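Local coordinates for protein phage terminase large subunit (Thermus phage P7426, PDB 7KS4) that probably acts as the ATP-driven motor that moves viral DNA into empty capsids and as the nuclease that cuts the genome, this piece being the ATPase domain, at residues L9-D13 / K14-L18. Numbering follows the deposited sequence.
Sequences LRPSD and KFFEL
With its hydroxyl turned between the backbone N and the carbonyl carbon (chi1 59°), S12 brings OG to the amide of F15, while F16, its CG anti to the carbonyl carbon (chi1 -65°), lays its ring over the carbonyl of S12. S12 is an example of an N-cap residue that serves a new helix twice, with OG for F15 N and with its carbonyl O for F16 N. The capping bond, F15 N to S12 OG, measures 3.1 Å and is moderately bent; it gives an acceptor to one of the first-turn amides, which have no preceding helical carbonyl to bind. S12 O begins the regular i to i+4 pattern, taking a nearly straight bond from F16 N at 2.8 Å, and the next bond, E17 N to D13 O, continues it at 2.9 Å. The same S12 O lies over one face of the F16 ring, offset toward the rim and 3.3 Å from F16 CG. D13 brings a single carboxylate oxygen, OD1, to 3.8 Å from F16 CD2, with the carboxylate and ring planes 48° apart. Just before the cap, P11 supplies an apolar contact: its CB approaches F16 CE1 at 3.7 Å and, more distantly, F15 CD2 at 4.1 Å, so that one proline carbon touches both aromatic side chains. F16 also packs edge-to-face with Y21 of the ADP pocket, its side chain about 9 Å from the bound ADP. Through P11 and F15 on F58, the two rings edge-to-face, F15 on V57 and F16 on V54, the start of helix 13-19 lies against helix 48-62, which begins at the end of the P-loop, while F15 also reaches L92 of helix 75-92.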
loop_
_atom_site.group_PDB
_atom_site.type_symbol
_atom_site.label_atom_id
_atom_site.label_comp_id
_atom_site.label_asym_id
_atom_site.label_seq_id
_atom_site.Cartn_x
_atom_site.Cartn_y
_atom_site.Cartn_z
ATOM N N LEU A 9 -8.544 13.983 -3.323
ATOM C CA LEU A 9 -8.711 12.537 -3.262
ATOM C C LEU A 9 -7.467 11.857 -3.829
ATOM O O LEU A 9 -7.156 10.726 -3.455
ATOM C CB LEU A 9 -9.993 12.085 -3.996
ATOM C CG LEU A 9 -10.365 12.492 -5.430
ATOM C CD1 LEU A 9 -10.197 13.970 -5.704
ATOM C CD2 LEU A 9 -9.554 11.695 -6.416
ATOM N N ARG A 10 -6.740 12.547 -4.709
ATOM C CA ARG A 10 -5.462 12.039 -5.183
ATOM C C ARG A 10 -4.342 13.001 -4.802
ATOM O O ARG A 10 -4.456 14.208 -5.061
ATOM C CB ARG A 10 -5.439 11.832 -6.718
ATOM C CG ARG A 10 -6.399 10.783 -7.326
ATOM C CD ARG A 10 -6.839 9.672 -6.362
ATOM N NE ARG A 10 -5.708 9.061 -5.665
ATOM C CZ ARG A 10 -5.813 8.273 -4.599
ATOM N NH1 ARG A 10 -4.723 7.772 -4.038
ATOM N NH2 ARG A 10 -7.001 7.983 -4.089
ATOM N N PRO A 11 -3.243 12.520 -4.222
ATOM C CA PRO A 11 -2.104 13.414 -3.986
ATOM C C PRO A 11 -1.588 13.990 -5.296
ATOM O O PRO A 11 -1.534 13.306 -6.322
ATOM C CB PRO A 11 -1.069 12.510 -3.306
ATOM C CG PRO A 11 -1.461 11.108 -3.702
ATOM C CD PRO A 11 -2.954 11.137 -3.803
ATOM N N SER A 12 -1.222 15.267 -5.238
ATOM C CA SER A 12 -0.811 16.074 -6.378
ATOM C C SER A 12 0.714 16.168 -6.470
ATOM O O SER A 12 1.443 15.824 -5.539
ATOM C CB SER A 12 -1.408 17.485 -6.251
ATOM O OG SER A 12 -0.972 18.116 -5.047
ATOM N N ASP A 13 1.191 16.661 -7.617
ATOM C CA ASP A 13 2.610 16.978 -7.745
ATOM C C ASP A 13 3.058 17.933 -6.645
ATOM O O ASP A 13 4.157 17.791 -6.101
ATOM C CB ASP A 13 2.896 17.582 -9.121
ATOM C CG ASP A 13 2.746 16.571 -10.247
ATOM O OD1 ASP A 13 2.885 15.355 -9.987
ATOM O OD2 ASP A 13 2.494 16.995 -11.394
ATOM N N LYS A 14 2.220 18.913 -6.306
ATOM C CA LYS A 14 2.549 19.823 -5.213
ATOM C C LYS A 14 2.694 19.064 -3.900
ATOM O O LYS A 14 3.607 19.339 -3.112
ATOM C CB LYS A 14 1.477 20.903 -5.085
ATOM C CG LYS A 14 1.184 21.642 -6.381
ATOM C CD LYS A 14 1.549 23.115 -6.310
ATOM C CE LYS A 14 0.399 23.949 -5.774
ATOM N NZ LYS A 14 0.810 25.364 -5.597
ATOM N N PHE A 15 1.814 18.099 -3.649
ATOM C CA PHE A 15 1.942 17.320 -2.426
ATOM C C PHE A 15 3.189 16.443 -2.461
ATOM O O PHE A 15 3.892 16.326 -1.452
ATOM C CB PHE A 15 0.693 16.474 -2.195
ATOM C CG PHE A 15 0.601 15.912 -0.805
ATOM C CD1 PHE A 15 0.049 16.661 0.222
ATOM C CD2 PHE A 15 1.079 14.643 -0.521
ATOM C CE1 PHE A 15 -0.030 16.150 1.508
ATOM C CE2 PHE A 15 1.001 14.128 0.761
ATOM C CZ PHE A 15 0.448 14.882 1.775
ATOM N N PHE A 16 3.469 15.801 -3.597
ATOM C CA PHE A 16 4.712 15.039 -3.726
ATOM C C PHE A 16 5.920 15.910 -3.415
ATOM O O PHE A 16 6.838 15.493 -2.693
ATOM C CB PHE A 16 4.851 14.473 -5.141
ATOM C CG PHE A 16 3.805 13.462 -5.516
ATOM C CD1 PHE A 16 3.166 12.693 -4.555
ATOM C CD2 PHE A 16 3.475 13.269 -6.850
ATOM C CE1 PHE A 16 2.209 11.753 -4.922
ATOM C CE2 PHE A 16 2.524 12.335 -7.217
ATOM C CZ PHE A 16 1.892 11.577 -6.251
ATOM N N GLU A 17 5.945 17.119 -3.973
ATOM C CA GLU A 17 7.061 18.027 -3.749
ATOM C C GLU A 17 7.226 18.351 -2.268
ATOM O O GLU A 17 8.355 18.437 -1.766
ATOM C CB GLU A 17 6.842 19.296 -4.566
ATOM C CG GLU A 17 8.010 20.244 -4.594
ATOM C CD GLU A 17 9.070 19.854 -5.616
ATOM O OE1 GLU A 17 9.145 18.659 -5.983
ATOM O OE2 GLU A 17 9.821 20.752 -6.055
ATOM N N LEU A 18 6.118 18.545 -1.548
ATOM C CA LEU A 18 6.206 18.703 -0.098
ATOM C C LEU A 18 6.853 17.483 0.547
ATOM O O LEU A 18 7.652 17.612 1.478
ATOM C CB LEU A 18 4.815 18.941 0.501
ATOM C CG LEU A 18 4.167 20.310 0.288
ATOM C CD1 LEU A 18 2.734 20.324 0.839
ATOM C CD2 LEU A 18 4.997 21.400 0.947
#